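Heme-binding protein A / AI-2 binding protein A (Helicobacter pylori SS1, PDB 6OFQ) binds short peptides in the periplasm and probably delivers them to an ABC transporter. Local coordinates at residues 65-70 / 74-79; 514-517 / 523-526; 43-48 / 132-137; 125-130 / 142-147; 434-439 / 482-487. One frame throughout, in Å; residues are numbered along the deposited sequence.

Contact 1: 65-70 / 74-79; sequences LVQFKY and EIEPAL
Gln67 and Glu76 face each other as a hydrogen-bonded pair of a beta hairpin, strand 66-68 running antiparallel to the start of strand 75-85. Both side chains rise from the same face with CG between backbone N and carbonyl carbon (chi1 65° and 66°) and extend beyond it, slanting across one another. NE2 of Gln67 reaches Glu76 OE2 at 2.9 Å, almost straight at 175°; it comes on the anti side but tilted out of the carboxylate plane, while the acceptor lies in the amide plane. The backbones pair through Gln67 N to Glu76 O at 3.0 Å and Glu76 N to Gln67 O at 2.8 Å. On the other face Phe68 and Ile75 lie side by side, CE1 of the ring 3.8 Å from Ile75 CG1, apolar groups suited to packing inward. Near the turn a water links Lys69 NZ to Glu74 OE1. The hairpin is thus two-faced: an apolar side, and a polar one where the amide and a water held by Tyr70 N both donate to Glu76 OE2, which would favour the ionised form.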
# COMPACT_ATOMS: atom_id res chain seq x y z
N LEU A 65 -4.09 -16.61 2.09
CA LEU A 65 -5.19 -17.60 2.18
C LEU A 65 -6.25 -17.44 1.09
O LEU A 65 -6.75 -18.40 0.48
CB LEU A 65 -5.83 -17.55 3.55
CG LEU A 65 -4.96 -18.07 4.71
CD1 LEU A 65 -5.73 -17.79 5.99
CD2 LEU A 65 -4.79 -19.59 4.60
N VAL A 66 -6.59 -16.18 0.84
CA VAL A 66 -7.44 -15.74 -0.25
C VAL A 66 -6.72 -14.71 -1.07
O VAL A 66 -5.74 -14.15 -0.56
CB VAL A 66 -8.80 -15.18 0.27
CG1 VAL A 66 -9.46 -16.23 1.19
CG2 VAL A 66 -8.64 -13.84 0.99
N GLN A 67 -7.09 -14.46 -2.32
CA GLN A 67 -6.40 -13.49 -3.12
C GLN A 67 -7.36 -12.65 -3.91
O GLN A 67 -8.56 -13.00 -3.98
CB GLN A 67 -5.37 -14.11 -4.05
CG GLN A 67 -5.98 -15.01 -5.11
CD GLN A 67 -4.96 -15.82 -5.88
OE1 GLN A 67 -3.92 -16.23 -5.37
NE2 GLN A 67 -5.29 -16.17 -7.11
N PHE A 68 -6.89 -11.63 -4.62
CA PHE A 68 -7.77 -10.77 -5.44
C PHE A 68 -7.62 -11.17 -6.88
O PHE A 68 -6.50 -11.23 -7.44
CB PHE A 68 -7.45 -9.30 -5.16
CG PHE A 68 -7.76 -8.98 -3.74
CD1 PHE A 68 -9.09 -8.76 -3.36
CD2 PHE A 68 -6.77 -8.87 -2.82
CE1 PHE A 68 -9.37 -8.53 -2.02
CE2 PHE A 68 -7.06 -8.65 -1.49
CZ PHE A 68 -8.36 -8.55 -1.08
N LYS A 69 -8.72 -11.47 -7.55
CA LYS A 69 -8.63 -11.87 -8.95
C LYS A 69 -7.97 -10.74 -9.77
O LYS A 69 -8.30 -9.58 -9.64
CB LYS A 69 -10.06 -12.11 -9.45
CG LYS A 69 -10.12 -12.33 -10.95
CD LYS A 69 -11.50 -12.78 -11.37
CE LYS A 69 -11.58 -12.84 -12.88
NZ LYS A 69 -12.99 -13.16 -13.23
N TYR A 70 -6.91 -11.08 -10.52
CA TYR A 70 -6.11 -10.03 -11.16
C TYR A 70 -6.88 -9.03 -11.97
O TYR A 70 -7.78 -9.42 -12.74
CB TYR A 70 -4.96 -10.69 -11.94
CG TYR A 70 -3.96 -9.64 -12.42
CD1 TYR A 70 -3.16 -9.00 -11.49
CD2 TYR A 70 -3.92 -9.16 -13.72
CE1 TYR A 70 -2.33 -7.94 -11.86
CE2 TYR A 70 -3.03 -8.15 -14.08
CZ TYR A 70 -2.27 -7.48 -13.16
OH TYR A 70 -1.47 -6.44 -13.50
N GLU A 74 -12.07 -8.37 -6.40
CA GLU A 74 -12.88 -9.53 -6.03
C GLU A 74 -12.07 -10.62 -5.36
O GLU A 74 -11.03 -11.07 -5.89
CB GLU A 74 -13.49 -10.13 -7.32
CG GLU A 74 -14.43 -9.21 -8.09
CD GLU A 74 -14.78 -9.73 -9.49
OE1 GLU A 74 -14.52 -10.90 -9.86
OE2 GLU A 74 -15.41 -8.90 -10.16
N ILE A 75 -12.51 -11.14 -4.23
CA ILE A 75 -11.88 -12.22 -3.48
C ILE A 75 -12.07 -13.53 -4.22
O ILE A 75 -13.18 -13.84 -4.66
CB ILE A 75 -12.41 -12.28 -2.05
CG1 ILE A 75 -12.14 -10.96 -1.32
CG2 ILE A 75 -11.89 -13.50 -1.31
CD1 ILE A 75 -12.86 -10.87 0.00
N GLU A 76 -11.01 -14.32 -4.31
CA GLU A 76 -11.12 -15.67 -4.87
C GLU A 76 -10.19 -16.58 -4.07
O GLU A 76 -9.34 -16.11 -3.28
CB GLU A 76 -10.76 -15.71 -6.37
CG GLU A 76 -9.28 -15.38 -6.63
CD GLU A 76 -8.90 -15.31 -8.10
OE1 GLU A 76 -9.82 -15.55 -8.92
OE2 GLU A 76 -7.69 -15.09 -8.39
N PRO A 77 -10.31 -17.89 -4.19
CA PRO A 77 -9.46 -18.80 -3.41
C PRO A 77 -7.96 -18.74 -3.73
O PRO A 77 -7.61 -18.29 -4.81
CB PRO A 77 -10.00 -20.17 -3.71
CG PRO A 77 -11.43 -19.86 -4.06
CD PRO A 77 -11.36 -18.64 -4.90
N ALA A 78 -7.14 -19.00 -2.72
CA ALA A 78 -5.68 -19.02 -2.93
C ALA A 78 -5.18 -20.21 -2.13
O ALA A 78 -5.48 -21.34 -2.50
CB ALA A 78 -5.03 -17.69 -2.59
N LEU A 79 -4.37 -20.01 -1.09
CA LEU A 79 -3.86 -21.13 -0.30
C LEU A 79 -4.99 -21.85 0.46
O LEU A 79 -4.78 -23.00 0.91
CB LEU A 79 -2.71 -20.75 0.62
CG LEU A 79 -1.40 -20.39 -0.14
CD1 LEU A 79 -0.34 -19.93 0.84
CD2 LEU A 79 -0.89 -21.60 -0.96
O HOH W 1 -14.35 -10.74 -12.84
O HOH W 2 -6.29 -14.12 -10.46

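Contact 2: 514-517 / 523-526; sequences KGYK and VNRF
This is a side-chain hydrogen bond across a loop, in the irregular C-terminal chain between strands 513-514 and 530-531 of a type II periplasmic binding protein. The residues that touch lie outside regular helix or strand, and one tyrosine does most of the bridging. Tyr516 extends its ring toward 523-526 with CG opposite the backbone N (chi1 -177°), bringing the phenol oxygen beside the amide of Asn524. Tyrosine suits the place because it pairs a long apolar ring with a polar end. Val523 crosses the ring at a slant: its CG2 is 3.7 Å from Tyr516 OH, and its carbonyl O comes within 3.4 Å of Tyr516 CE1. That carbonyl accepts a hydrogen bond from Tyr70 OH, which also bonds to the backbone N of Lys517, so a second tyrosine spans both sides of the loop. The branched Val523 faces the other segment, its CB 3.5 Å from Lys517 O. Beyond, Phe526 takes the carbonyl O of Asn524, two residues earlier, over the centre of one ring face. The bridging bond is short: Tyr516 OH gives its proton to Asn524 OD1 at 2.6 Å, the acceptor in the ring plane at its edge, the hydroxyl tilted 26° from the amide carbonyl plane.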
# COMPACT_ATOMS: atom_id res chain seq x y z
N LYS A 514 1.48 -7.19 -22.80
CA LYS A 514 0.04 -7.39 -22.67
C LYS A 514 -0.29 -8.01 -21.33
O LYS A 514 0.57 -8.62 -20.69
CB LYS A 514 -0.43 -8.42 -23.68
CG LYS A 514 -0.14 -8.07 -25.13
CD LYS A 514 -0.77 -6.77 -25.52
CE LYS A 514 -0.48 -6.52 -27.00
NZ LYS A 514 -1.37 -5.42 -27.43
N GLY A 515 -1.55 -7.81 -20.91
CA GLY A 515 -2.02 -8.49 -19.73
C GLY A 515 -1.88 -7.73 -18.43
O GLY A 515 -2.47 -8.16 -17.42
N TYR A 516 -1.04 -6.71 -18.42
CA TYR A 516 -0.95 -5.90 -17.21
C TYR A 516 -2.26 -5.13 -17.06
O TYR A 516 -2.80 -4.66 -18.05
CB TYR A 516 0.22 -4.93 -17.31
CG TYR A 516 0.46 -4.08 -16.08
CD1 TYR A 516 1.19 -4.59 -15.01
CD2 TYR A 516 -0.08 -2.82 -15.96
CE1 TYR A 516 1.48 -3.82 -13.91
CE2 TYR A 516 0.19 -2.04 -14.85
CZ TYR A 516 0.91 -2.58 -13.81
OH TYR A 516 1.18 -1.82 -12.67
N LYS A 517 -2.65 -4.92 -15.81
CA LYS A 517 -3.90 -4.18 -15.54
C LYS A 517 -3.60 -3.13 -14.48
O LYS A 517 -3.03 -3.41 -13.44
CB LYS A 517 -5.02 -5.14 -15.16
CG LYS A 517 -5.61 -5.86 -16.36
CD LYS A 517 -6.72 -6.83 -16.07
CE LYS A 517 -7.29 -7.40 -17.36
NZ LYS A 517 -6.38 -7.66 -18.49
N VAL A 523 -1.74 -4.75 -8.09
CA VAL A 523 -1.62 -4.66 -9.54
C VAL A 523 -0.30 -5.13 -10.14
O VAL A 523 -0.20 -5.33 -11.34
CB VAL A 523 -1.96 -3.23 -10.07
CG1 VAL A 523 -3.32 -2.78 -9.56
CG2 VAL A 523 -0.88 -2.24 -9.64
N ASN A 524 0.73 -5.17 -9.29
CA ASN A 524 2.08 -5.53 -9.74
C ASN A 524 2.45 -6.97 -9.58
O ASN A 524 3.62 -7.32 -9.48
CB ASN A 524 3.12 -4.58 -9.14
CG ASN A 524 2.89 -3.16 -9.62
OD1 ASN A 524 2.71 -2.91 -10.81
ND2 ASN A 524 2.81 -2.21 -8.68
N ARG A 525 1.43 -7.83 -9.56
CA ARG A 525 1.61 -9.26 -9.80
C ARG A 525 1.74 -9.44 -11.31
O ARG A 525 0.97 -8.84 -12.09
CB ARG A 525 0.38 -10.02 -9.32
CG ARG A 525 0.35 -10.06 -7.80
CD ARG A 525 -0.94 -10.66 -7.28
NE ARG A 525 -2.08 -9.81 -7.60
CZ ARG A 525 -3.32 -10.22 -7.62
NH1 ARG A 525 -3.62 -11.49 -7.42
NH2 ARG A 525 -4.27 -9.33 -7.83
N PHE A 526 2.76 -10.18 -11.76
CA PHE A 526 3.08 -10.31 -13.18
C PHE A 526 2.62 -11.62 -13.78
O PHE A 526 2.93 -11.87 -14.93
CB PHE A 526 4.60 -10.13 -13.40
CG PHE A 526 5.11 -8.81 -12.89
CD1 PHE A 526 4.60 -7.60 -13.37
CD2 PHE A 526 6.06 -8.77 -11.90
CE1 PHE A 526 4.97 -6.37 -12.82
CE2 PHE A 526 6.49 -7.54 -11.41
CZ PHE A 526 5.97 -6.35 -11.87

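Contact 3: 43-48 / 132-137; sequences SMDPAL and RYYSPG
The ring of Tyr134 has the carboxylate oxygen OD2 of Asp45 at its edge, in the ring plane, and Tyr133 CD2 over the centre of one face, 3.9 Å above it. Leu48 approaches the ring obliquely, its CD1 3.8 Å from Tyr134 CE2. The polar link is a hydrogen bond from Tyr134 OH to Asp45 OD2 of 2.7 Å, which uses the anti lone pair; the carboxylate is turned 44° from the ring. Asp45 and Tyr134 come from opposite directions, and CG of Asp45 stands trans to the backbone N (chi1 180°), which carries the carboxylate across to the phenol. Aspartate fits here because its two oxygens do separate work. OD1 accepts from Ala47 N at 3.1 Å, from above the carboxylate plane, closing an Asx turn; OD2 takes the tyrosine and also a salt bridge from Arg125. With all three touching residues buried, these partners would help to stabilise the negative charge. Two residues earlier Ser43 OG receives Asp45 N in an ST turn, which steadies the backbone that presents the aspartate. Leucine offers apolar methyls to the carbon part of the ring. The contact therefore fastens the loop between strand 32-37 and helix 52-61 to the loop joining helices 116-127 and 142-147, with Arg125 of helix 116-127 lying against Tyr134 and Ala47.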
# COMPACT_ATOMS: atom_id res chain seq x y z
N SER A 43 12.29 -4.76 2.07
CA SER A 43 12.36 -6.06 2.74
C SER A 43 11.85 -7.08 1.72
O SER A 43 11.08 -6.72 0.78
CB SER A 43 11.52 -6.09 4.02
OG SER A 43 11.74 -7.32 4.74
N MET A 44 12.14 -8.35 1.99
CA MET A 44 11.50 -9.48 1.36
C MET A 44 10.51 -10.22 2.30
O MET A 44 9.96 -11.22 1.88
CB MET A 44 12.54 -10.47 0.81
CG MET A 44 13.28 -9.83 -0.35
SD MET A 44 12.28 -9.63 -1.84
CE MET A 44 13.24 -8.37 -2.67
N ASP A 45 10.29 -9.69 3.48
CA ASP A 45 9.21 -10.18 4.38
C ASP A 45 8.13 -9.09 4.39
O ASP A 45 8.31 -8.04 5.00
CB ASP A 45 9.74 -10.45 5.80
CG ASP A 45 8.69 -10.93 6.76
OD1 ASP A 45 7.47 -10.91 6.45
OD2 ASP A 45 9.04 -11.45 7.84
N PRO A 46 7.01 -9.33 3.72
CA PRO A 46 6.00 -8.28 3.56
C PRO A 46 5.32 -7.86 4.83
O PRO A 46 4.73 -6.77 4.86
CB PRO A 46 5.01 -8.85 2.57
CG PRO A 46 5.13 -10.28 2.84
CD PRO A 46 6.57 -10.58 3.09
N ALA A 47 5.38 -8.68 5.89
CA ALA A 47 4.87 -8.28 7.17
C ALA A 47 5.67 -7.21 7.86
O ALA A 47 5.13 -6.55 8.73
CB ALA A 47 4.63 -9.44 8.13
N LEU A 48 6.90 -6.96 7.42
CA LEU A 48 7.74 -5.98 8.06
C LEU A 48 7.69 -4.59 7.42
O LEU A 48 8.32 -3.65 7.92
CB LEU A 48 9.21 -6.49 7.97
CG LEU A 48 9.46 -7.75 8.78
CD1 LEU A 48 10.95 -8.07 8.62
CD2 LEU A 48 9.08 -7.69 10.23
N ARG A 132 7.78 -13.63 17.97
CA ARG A 132 8.18 -12.64 16.97
C ARG A 132 9.19 -13.12 15.94
O ARG A 132 9.28 -12.53 14.83
CB ARG A 132 8.70 -11.39 17.70
CG ARG A 132 9.73 -10.55 16.98
CD ARG A 132 10.37 -9.63 18.02
NE ARG A 132 11.34 -8.86 17.29
CZ ARG A 132 11.10 -7.72 16.66
NH1 ARG A 132 9.89 -7.18 16.69
NH2 ARG A 132 12.07 -7.11 16.00
N TYR A 133 10.04 -14.08 16.34
CA TYR A 133 11.06 -14.73 15.51
C TYR A 133 12.32 -13.89 15.41
O TYR A 133 13.40 -14.31 15.87
CB TYR A 133 10.52 -15.15 14.13
CG TYR A 133 11.54 -15.87 13.28
CD1 TYR A 133 11.75 -17.23 13.47
CD2 TYR A 133 12.26 -15.17 12.30
CE1 TYR A 133 12.68 -17.90 12.67
CE2 TYR A 133 13.21 -15.83 11.51
CZ TYR A 133 13.42 -17.19 11.74
OH TYR A 133 14.26 -17.89 10.90
N TYR A 134 12.21 -12.71 14.81
CA TYR A 134 13.32 -11.79 14.66
C TYR A 134 13.77 -11.31 16.04
O TYR A 134 13.02 -11.23 16.98
CB TYR A 134 12.94 -10.60 13.81
CG TYR A 134 12.55 -11.02 12.41
CD1 TYR A 134 13.49 -11.45 11.51
CD2 TYR A 134 11.26 -10.84 11.95
CE1 TYR A 134 13.20 -11.82 10.21
CE2 TYR A 134 10.93 -11.27 10.67
CZ TYR A 134 11.90 -11.66 9.78
OH TYR A 134 11.59 -12.03 8.50
N SER A 135 15.07 -11.04 16.10
CA SER A 135 15.63 -10.45 17.30
C SER A 135 15.00 -9.13 17.63
O SER A 135 14.52 -8.43 16.73
CB SER A 135 17.12 -10.14 17.11
OG SER A 135 17.70 -11.43 17.10
N PRO A 136 15.02 -8.80 18.92
CA PRO A 136 14.67 -7.41 19.21
C PRO A 136 15.49 -6.44 18.33
O PRO A 136 16.66 -6.64 17.96
CB PRO A 136 14.89 -7.30 20.73
CG PRO A 136 14.91 -8.72 21.23
CD PRO A 136 15.51 -9.53 20.11
N GLY A 137 14.80 -5.43 17.82
CA GLY A 137 15.45 -4.47 16.96
C GLY A 137 14.40 -3.65 16.25
O GLY A 137 13.25 -3.64 16.66

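Contact 4: 125-130 / 142-147; sequences RQMDKA and KYWEGM
Gln126 is held at both ends of its amide: a water lies between its OE1, 2.8 Å away, and Trp144 N, while its NE2 bonds to the carbonyls of Ser122 and Phe183. So anchored, Gln126 lays its CB over one face of the indole, 3.7 Å from the centroid of the five-membered ring, a CH-pi contact. CG of Trp144 is trans to the backbone N (chi1 -176°), which sends the ring out toward helix 116-127. Met127 meets the far end of the indole: its CB is 3.5 Å from Trp144 CZ2, and its SD stands at the ring edge, 5.4 Å from the centroid of the six-membered ring, in a Met-aromatic contact. Trp144 NE1 bonds to Ser150. A broad indole suits this joint between two helices. Direct contact is mostly carbon, with sulfur at the ring edge and the amide oxygen OE1 of Gln126 3.3 Å from Trp144 CB, while water bridges polar groups between them.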
# COMPACT_ATOMS: atom_id res chain seq x y z
N ARG A 125 3.44 -15.30 14.73
CA ARG A 125 4.61 -14.51 14.96
C ARG A 125 4.28 -13.04 15.18
O ARG A 125 5.04 -12.31 15.83
CB ARG A 125 5.57 -14.71 13.81
CG ARG A 125 5.15 -14.04 12.50
CD ARG A 125 5.95 -14.54 11.31
NE ARG A 125 5.55 -13.89 10.07
CZ ARG A 125 6.29 -13.12 9.29
NH1 ARG A 125 7.55 -12.86 9.58
NH2 ARG A 125 5.78 -12.64 8.16
N GLN A 126 3.20 -12.56 14.57
CA GLN A 126 2.76 -11.18 14.71
C GLN A 126 1.87 -11.01 15.91
O GLN A 126 1.90 -9.95 16.54
CB GLN A 126 2.05 -10.75 13.41
CG GLN A 126 2.82 -11.13 12.15
CD GLN A 126 2.28 -10.53 10.85
OE1 GLN A 126 2.09 -9.31 10.80
NE2 GLN A 126 2.01 -11.37 9.83
N MET A 127 1.07 -12.02 16.21
CA MET A 127 0.07 -11.96 17.29
C MET A 127 0.72 -12.06 18.69
O MET A 127 0.22 -11.42 19.61
CB MET A 127 -0.91 -13.11 17.12
CG MET A 127 -2.12 -12.95 18.00
SD MET A 127 -3.46 -13.92 17.36
CE MET A 127 -2.87 -15.56 17.42
N ASP A 128 1.74 -12.91 18.80
CA ASP A 128 2.35 -13.26 20.10
C ASP A 128 3.80 -12.75 20.07
O ASP A 128 4.62 -13.31 19.36
CB ASP A 128 2.29 -14.80 20.23
CG ASP A 128 2.87 -15.32 21.54
OD1 ASP A 128 3.55 -14.55 22.24
OD2 ASP A 128 2.63 -16.51 21.80
N LYS A 129 4.11 -11.81 20.95
CA LYS A 129 5.45 -11.25 21.02
C LYS A 129 6.52 -12.29 21.34
O LYS A 129 7.66 -12.17 20.89
CB LYS A 129 5.49 -10.02 21.94
CG LYS A 129 4.39 -9.00 21.67
CD LYS A 129 4.66 -8.00 20.55
CE LYS A 129 5.60 -6.92 21.08
NZ LYS A 129 6.81 -6.59 20.26
N ALA A 130 6.20 -13.36 22.05
CA ALA A 130 7.17 -14.43 22.24
C ALA A 130 7.56 -15.24 21.02
O ALA A 130 8.59 -15.92 21.00
CB ALA A 130 6.70 -15.39 23.33
N LYS A 142 4.18 -3.87 11.22
CA LYS A 142 3.50 -2.60 11.18
C LYS A 142 2.03 -2.63 10.85
O LYS A 142 1.21 -2.01 11.55
CB LYS A 142 4.20 -1.57 10.24
CG LYS A 142 5.62 -1.16 10.68
CD LYS A 142 6.37 -0.43 9.55
CE LYS A 142 7.89 -0.37 9.57
NZ LYS A 142 8.39 0.58 8.54
N TYR A 143 1.63 -3.33 9.79
CA TYR A 143 0.23 -3.47 9.50
C TYR A 143 -0.47 -4.15 10.65
O TYR A 143 -1.60 -3.75 10.95
CB TYR A 143 -0.01 -4.28 8.23
CG TYR A 143 -0.18 -3.49 6.93
CD1 TYR A 143 -1.41 -2.96 6.64
CD2 TYR A 143 0.80 -3.42 5.95
CE1 TYR A 143 -1.67 -2.29 5.44
CE2 TYR A 143 0.58 -2.78 4.73
CZ TYR A 143 -0.68 -2.26 4.50
OH TYR A 143 -0.90 -1.71 3.25
N TRP A 144 0.05 -5.28 11.13
CA TRP A 144 -0.63 -6.05 12.19
C TRP A 144 -0.93 -5.16 13.40
O TRP A 144 -2.07 -5.16 13.92
CB TRP A 144 0.19 -7.28 12.57
CG TRP A 144 -0.45 -8.15 13.56
CD1 TRP A 144 -0.58 -7.92 14.90
CD2 TRP A 144 -1.08 -9.42 13.31
NE1 TRP A 144 -1.32 -8.93 15.47
CE2 TRP A 144 -1.61 -9.89 14.53
CE3 TRP A 144 -1.23 -10.24 12.18
CZ2 TRP A 144 -2.34 -11.07 14.64
CZ3 TRP A 144 -1.91 -11.43 12.29
CH2 TRP A 144 -2.47 -11.85 13.53
N GLU A 145 0.10 -4.43 13.84
CA GLU A 145 -0.05 -3.51 14.96
C GLU A 145 -1.02 -2.39 14.70
O GLU A 145 -1.96 -2.13 15.45
CB GLU A 145 1.30 -2.99 15.44
CG GLU A 145 2.18 -4.07 16.06
CD GLU A 145 1.48 -4.75 17.22
OE1 GLU A 145 1.01 -4.07 18.15
OE2 GLU A 145 1.28 -5.98 17.13
N GLY A 146 -0.85 -1.75 13.55
CA GLY A 146 -1.69 -0.66 13.15
C GLY A 146 -3.17 -0.92 13.09
O GLY A 146 -4.05 -0.10 13.41
N MET A 147 -3.44 -2.07 12.46
CA MET A 147 -4.81 -2.53 12.30
C MET A 147 -5.47 -3.08 13.59
O MET A 147 -6.67 -3.39 13.62
CB MET A 147 -4.91 -3.56 11.16
CG MET A 147 -4.64 -2.95 9.79
SD MET A 147 -4.58 -4.16 8.45
CE MET A 147 -6.17 -4.96 8.51
O HOH W 3 2.42 -6.67 9.84
O HOH W 4 3.23 -7.51 16.45
O HOH W 5 0.57 -8.01 18.84

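Contact 5: 434-439 / 482-487; sequences DPDNFL and ALYLKA
Tyr484, on helix 477-494, makes nearly all of the direct contact with 434-439. Its CG lies opposite its carbonyl carbon and beside the backbone N (chi1 -71°), and from there the ring reaches the start of helix 436-443. Pro435 lies over one face: its CB is 3.8 Å from the ring centroid and 12° off the normal, a CH-pi contact in which the pyrrolidine crosses the tyrosine at about a right angle. Leu439 comes in obliquely, with CD1 3.6 Å from Tyr484 CD1, and supplies branched apolar bulk one turn further along its helix. At the polar end a water lies in the ring plane at the edge, donating to Asp436 OD2 at 2.7 Å and accepting from Tyr484 OH at 2.6 Å. The same hydroxyl is hydrogen-bonded to Arg480, which also forms a salt bridge with Asp434, while Asp436 has its own salt bridge to Lys472; a tyrosine thus suits a place that is apolar along the ring and charged around its tip. Next in line, Ala487 points its small CB toward the other segment without touching it. At the start of the first segment, Asp434 OD1 accepts from Asp436 N at 2.9 Å through its anti lone pair. An aspartate before the turn into a helix, accepting from the N-H two residues on across a proline, is a capping arrangement of a helix N terminus, here packed against a second helix.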
# COMPACT_ATOMS: atom_id res chain seq x y z
N ASP A 434 -12.52 -1.24 0.36
CA ASP A 434 -13.32 -1.18 1.56
C ASP A 434 -12.83 0.08 2.25
O ASP A 434 -11.64 0.25 2.52
CB ASP A 434 -13.11 -2.40 2.45
CG ASP A 434 -14.13 -2.49 3.56
OD1 ASP A 434 -14.11 -1.61 4.42
OD2 ASP A 434 -14.91 -3.49 3.55
N PRO A 435 -13.73 0.98 2.65
CA PRO A 435 -13.30 2.17 3.40
C PRO A 435 -12.46 1.91 4.63
O PRO A 435 -11.66 2.78 5.01
CB PRO A 435 -14.63 2.90 3.72
CG PRO A 435 -15.56 2.44 2.63
CD PRO A 435 -15.21 1.01 2.43
N ASP A 436 -12.66 0.77 5.25
CA ASP A 436 -11.87 0.47 6.45
C ASP A 436 -10.36 0.57 6.23
O ASP A 436 -9.60 1.03 7.10
CB ASP A 436 -12.22 -0.93 6.97
CG ASP A 436 -11.52 -1.28 8.28
OD1 ASP A 436 -10.45 -1.92 8.17
OD2 ASP A 436 -12.06 -1.02 9.34
N ASN A 437 -9.93 0.17 5.04
CA ASN A 437 -8.50 0.08 4.67
C ASN A 437 -7.87 1.48 4.61
O ASN A 437 -6.62 1.56 4.60
CB ASN A 437 -8.36 -0.70 3.36
CG ASN A 437 -6.93 -0.80 2.84
OD1 ASN A 437 -6.63 -0.22 1.77
ND2 ASN A 437 -6.05 -1.49 3.52
N PHE A 438 -8.68 2.54 4.43
CA PHE A 438 -8.18 3.90 4.51
C PHE A 438 -8.52 4.47 5.88
O PHE A 438 -7.62 4.96 6.63
CB PHE A 438 -8.70 4.85 3.41
CG PHE A 438 -8.23 4.53 2.00
CD1 PHE A 438 -8.66 3.38 1.30
CD2 PHE A 438 -7.47 5.47 1.31
CE1 PHE A 438 -8.24 3.21 -0.03
CE2 PHE A 438 -7.05 5.25 -0.00
CZ PHE A 438 -7.47 4.13 -0.68
N LEU A 439 -9.80 4.56 6.19
CA LEU A 439 -10.22 5.27 7.37
C LEU A 439 -9.68 4.64 8.65
O LEU A 439 -9.19 5.36 9.53
CB LEU A 439 -11.73 5.35 7.45
CG LEU A 439 -12.41 6.04 6.25
CD1 LEU A 439 -13.92 5.90 6.41
CD2 LEU A 439 -11.98 7.50 6.18
N ALA A 482 -23.77 4.11 5.81
CA ALA A 482 -24.29 5.21 6.62
C ALA A 482 -23.35 5.68 7.68
O ALA A 482 -23.13 6.87 7.91
CB ALA A 482 -25.66 4.84 7.19
N LEU A 483 -22.66 4.73 8.30
CA LEU A 483 -21.66 5.05 9.32
C LEU A 483 -20.42 5.72 8.71
O LEU A 483 -19.88 6.69 9.27
CB LEU A 483 -21.28 3.79 10.10
CG LEU A 483 -22.41 3.18 10.95
CD1 LEU A 483 -22.17 1.68 11.22
CD2 LEU A 483 -22.47 3.93 12.26
N TYR A 484 -19.99 5.21 7.56
CA TYR A 484 -18.82 5.82 6.94
C TYR A 484 -19.08 7.22 6.38
O TYR A 484 -18.20 8.10 6.47
CB TYR A 484 -18.25 4.95 5.82
CG TYR A 484 -17.57 3.70 6.31
CD1 TYR A 484 -16.65 3.78 7.35
CD2 TYR A 484 -17.80 2.48 5.72
CE1 TYR A 484 -15.99 2.62 7.80
CE2 TYR A 484 -17.19 1.35 6.20
CZ TYR A 484 -16.24 1.40 7.21
OH TYR A 484 -15.64 0.23 7.66
N LEU A 485 -20.33 7.49 5.98
CA LEU A 485 -20.69 8.84 5.55
C LEU A 485 -20.49 9.82 6.70
O LEU A 485 -19.95 10.92 6.53
CB LEU A 485 -22.09 8.87 4.97
CG LEU A 485 -22.34 8.19 3.65
CD1 LEU A 485 -23.81 8.08 3.26
CD2 LEU A 485 -21.60 8.84 2.51
N LYS A 486 -20.97 9.42 7.88
CA LYS A 486 -20.86 10.28 9.05
C LYS A 486 -19.39 10.42 9.43
O LYS A 486 -18.95 11.52 9.80
CB LYS A 486 -21.68 9.76 10.25
CG LYS A 486 -23.18 9.71 10.05
CD LYS A 486 -23.93 9.06 11.20
CE LYS A 486 -25.39 8.94 10.75
NZ LYS A 486 -26.04 7.89 11.59
N ALA A 487 -18.62 9.33 9.39
CA ALA A 487 -17.22 9.44 9.71
C ALA A 487 -16.51 10.47 8.81
O ALA A 487 -15.64 11.23 9.26
CB ALA A 487 -16.53 8.08 9.69
O HOH W 6 -14.11 0.68 9.71

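From the N terminus, contact 3 opens first at 43-48. Before it closes at 132-137, the chain makes the tight hairpin of contact 1, which therefore lies wholly within its 83-residue span. Contact 4 opens at 125-130, still inside that span, and closes at 142-147 beyond it, so contacts 3 and 4 cross; they touch through the salt bridge of Asp45 and Arg125, joining the 43-48 loop to helix 116-127. Contact 5 follows in series, tying helix 436-443 to helix 477-494. Contact 2 closes last, a short C-terminal loop that returns to contact 1, where Phe68 O meets Arg525 NH1.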